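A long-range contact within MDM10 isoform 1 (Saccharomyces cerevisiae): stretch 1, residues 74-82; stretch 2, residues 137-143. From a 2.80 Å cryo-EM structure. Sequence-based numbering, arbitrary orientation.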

# COMPACT_ATOMS: atom_id res chain seq x y z
N LEU D 74 29.40 -8.35 -10.19
CA LEU D 74 30.26 -7.69 -11.17
C LEU D 74 31.65 -8.30 -11.11
O LEU D 74 32.37 -8.12 -10.12
CB LEU D 74 30.31 -6.19 -10.94
CG LEU D 74 31.37 -5.40 -11.70
CD1 LEU D 74 31.06 -5.36 -13.17
CD2 LEU D 74 31.47 -4.00 -11.15
N TYR D 75 32.03 -9.00 -12.16
CA TYR D 75 33.37 -9.55 -12.32
C TYR D 75 33.91 -9.09 -13.66
O TYR D 75 33.17 -9.06 -14.65
CB TYR D 75 33.34 -11.08 -12.24
CG TYR D 75 34.61 -11.73 -12.72
CD1 TYR D 75 35.79 -11.58 -12.01
CD2 TYR D 75 34.63 -12.47 -13.89
CE1 TYR D 75 36.96 -12.16 -12.45
CE2 TYR D 75 35.80 -13.05 -14.34
CZ TYR D 75 36.96 -12.89 -13.61
OH TYR D 75 38.12 -13.48 -14.06
N SER D 76 35.18 -8.71 -13.70
CA SER D 76 35.80 -8.27 -14.94
C SER D 76 37.29 -8.60 -14.96
O SER D 76 37.96 -8.59 -13.93
CB SER D 76 35.62 -6.78 -15.12
OG SER D 76 36.53 -6.07 -14.30
N ASP D 77 37.79 -8.88 -16.17
CA ASP D 77 39.22 -9.13 -16.35
C ASP D 77 40.03 -7.85 -16.29
O ASP D 77 41.21 -7.88 -15.94
CB ASP D 77 39.48 -9.81 -17.70
CG ASP D 77 38.77 -11.13 -17.83
OD1 ASP D 77 37.93 -11.45 -16.96
OD2 ASP D 77 39.04 -11.85 -18.81
N ALA D 78 39.42 -6.71 -16.64
CA ALA D 78 40.10 -5.42 -16.58
C ALA D 78 40.30 -5.04 -15.13
O ALA D 78 39.37 -4.57 -14.46
CB ALA D 78 39.28 -4.37 -17.31
N GLN D 79 41.52 -5.19 -14.63
CA GLN D 79 41.79 -5.07 -13.21
C GLN D 79 42.01 -3.63 -12.76
O GLN D 79 42.66 -3.42 -11.72
CB GLN D 79 43.00 -5.93 -12.83
CG GLN D 79 42.67 -7.39 -12.52
CD GLN D 79 41.63 -7.56 -11.42
OE1 GLN D 79 40.43 -7.66 -11.69
NE2 GLN D 79 42.09 -7.60 -10.18
N GLN D 80 41.52 -2.65 -13.51
CA GLN D 80 41.60 -1.25 -13.14
C GLN D 80 40.21 -0.60 -13.14
O GLN D 80 40.09 0.61 -13.32
CB GLN D 80 42.52 -0.49 -14.10
CG GLN D 80 43.97 -0.96 -14.10
CD GLN D 80 44.21 -2.13 -15.05
OE1 GLN D 80 43.39 -2.41 -15.92
NE2 GLN D 80 45.34 -2.82 -14.87
N LEU D 81 39.17 -1.40 -12.94
CA LEU D 81 37.82 -0.98 -13.31
C LEU D 81 37.19 -0.06 -12.27
O LEU D 81 36.52 0.91 -12.63
CB LEU D 81 36.94 -2.20 -13.55
CG LEU D 81 35.58 -2.00 -14.21
CD1 LEU D 81 35.39 -3.07 -15.23
CD2 LEU D 81 34.46 -2.09 -13.20
N GLU D 82 37.37 -0.35 -10.99
CA GLU D 82 36.65 0.37 -9.95
C GLU D 82 37.33 1.67 -9.53
O GLU D 82 36.83 2.36 -8.64
CB GLU D 82 36.42 -0.53 -8.74
CG GLU D 82 35.40 -1.62 -9.03
CD GLU D 82 34.95 -2.35 -7.79
OE1 GLU D 82 33.88 -1.99 -7.26
OE2 GLU D 82 35.66 -3.28 -7.35
N VAL D 137 45.61 -8.08 -24.82
CA VAL D 137 44.94 -9.07 -23.99
C VAL D 137 43.43 -8.85 -24.09
O VAL D 137 42.95 -7.71 -24.06
CB VAL D 137 45.43 -9.03 -22.53
CG1 VAL D 137 46.83 -9.59 -22.44
CG2 VAL D 137 45.44 -7.61 -22.01
N LYS D 138 42.69 -9.94 -24.24
CA LYS D 138 41.24 -9.86 -24.38
C LYS D 138 40.60 -9.74 -23.01
O LYS D 138 40.75 -10.63 -22.17
CB LYS D 138 40.71 -11.09 -25.12
CG LYS D 138 41.36 -11.32 -26.47
CD LYS D 138 41.12 -12.73 -26.96
CE LYS D 138 39.64 -13.04 -27.08
NZ LYS D 138 39.42 -14.30 -27.83
N LYS D 139 39.88 -8.64 -22.80
CA LYS D 139 39.20 -8.39 -21.54
C LYS D 139 37.75 -8.86 -21.63
O LYS D 139 37.23 -9.15 -22.70
CB LYS D 139 39.25 -6.90 -21.20
CG LYS D 139 40.65 -6.36 -21.07
CD LYS D 139 41.42 -7.11 -19.99
CE LYS D 139 42.73 -6.43 -19.65
NZ LYS D 139 43.52 -7.24 -18.69
N SER D 140 37.11 -8.93 -20.47
CA SER D 140 35.70 -9.30 -20.41
C SER D 140 35.08 -8.65 -19.18
O SER D 140 35.78 -8.30 -18.23
CB SER D 140 35.49 -10.81 -20.36
OG SER D 140 35.94 -11.43 -21.55
N LEU D 141 33.76 -8.49 -19.22
CA LEU D 141 33.00 -8.00 -18.09
C LEU D 141 31.75 -8.84 -17.95
O LEU D 141 31.06 -9.09 -18.94
CB LEU D 141 32.64 -6.52 -18.25
CG LEU D 141 31.90 -5.83 -17.10
CD1 LEU D 141 32.42 -4.45 -16.93
CD2 LEU D 141 30.42 -5.72 -17.37
N TYR D 142 31.47 -9.28 -16.74
CA TYR D 142 30.24 -9.97 -16.42
C TYR D 142 29.51 -9.20 -15.33
O TYR D 142 30.09 -8.87 -14.30
CB TYR D 142 30.50 -11.40 -15.97
CG TYR D 142 31.19 -12.23 -17.02
CD1 TYR D 142 32.57 -12.33 -17.07
CD2 TYR D 142 30.45 -12.91 -17.98
CE1 TYR D 142 33.20 -13.07 -18.03
CE2 TYR D 142 31.07 -13.65 -18.94
CZ TYR D 142 32.44 -13.73 -18.96
OH TYR D 142 33.05 -14.48 -19.93
N TYR D 143 28.25 -8.90 -15.58
CA TYR D 143 27.48 -8.09 -14.66
C TYR D 143 26.07 -8.65 -14.60
O TYR D 143 25.51 -8.99 -15.64
CB TYR D 143 27.46 -6.62 -15.10
CG TYR D 143 26.45 -5.76 -14.37
CD1 TYR D 143 26.71 -5.29 -13.09
CD2 TYR D 143 25.25 -5.41 -14.97
CE1 TYR D 143 25.81 -4.51 -12.43
CE2 TYR D 143 24.34 -4.64 -14.31
CZ TYR D 143 24.62 -4.19 -13.05
OH TYR D 143 23.70 -3.40 -12.40

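The antiparallel pairing of these two strands outlasts one of them: strand 74-76 ends at Ser76, yet the next residue, Asp77, already in loop, still donates a backbone hydrogen bond from its N to Ser140 O (2.9 Å), so the ladder is carried one step into the turn. The strands themselves run at 172°, with axes approaching to 4.7 Å. Their centre is the hydrogen-bonded pair Tyr75 and Tyr142, where Tyr75 N donates to Tyr142 O (2.9 Å) and Tyr142 N to Tyr75 O (2.7 Å), the latter nearly straight at 172°. Leu74 with Tyr143 and Ser76 with Leu141 are the non-hydrogen-bonded pairs, and their CA atoms lie closer, 4.5 and 4.2 Å apart, than those of Tyr75 and Tyr142, whose CA atoms are 5.2 Å apart. Here the backbone adds CA-H...O contacts, from Leu74 CA to Tyr142 O and from Ser76 CA to Ser140 O, both 3.3 Å; each of these carbonyl oxygens thus meets an amide and a CA-H of the opposing stretch.

Side chains alternate between the two faces of the sheet. Leu74, Ser76, Leu141 and Tyr143 share a buried face, where leucine suits the apolar packing: Leu74 CD1 lies 4.0 Å from Leu141 CG and 4.3 Å from Tyr143 CB. With chi1 t and chi2 p, the end of Leu74 comes nearer the other stretch than its CA-to-CB direction suggests. Leu81, further along stretch 1, adds its CD1 at 3.7 Å from Leu141 CD1. The small Ser76 side chain sits at the closest strand pair, its CB 4.1 Å from Leu141 CA, and its OG makes a weak hydrogen bond to Ala78 O (3.2 Å) within the turn.

Tyr75 and Tyr142 occupy the other, more exposed face, where their rings meet side by side while remaining open to the surroundings. Tyr75 CD2 approaches Tyr142 CD1 to 3.8 Å, and that Tyr142 atom meets the edge of the Tyr75 ring. The rotamers differ, t for Tyr75 and m for Tyr142; the Tyr142 hydroxyl is hydrogen-bonded elsewhere in the structure.

Beyond the strand end, Lys139 lays its aliphatic chain along the turn: its CD is 4.0 Å from Asp77 CB and 3.9 Å from Ala78 N, while NZ reaches to 3.6 Å from Asp77 O without a hydrogen bond. The long methylene chain allows this packing while leaving the residue partly exposed. Altogether the two stretches bury 501 Å², both sides summed.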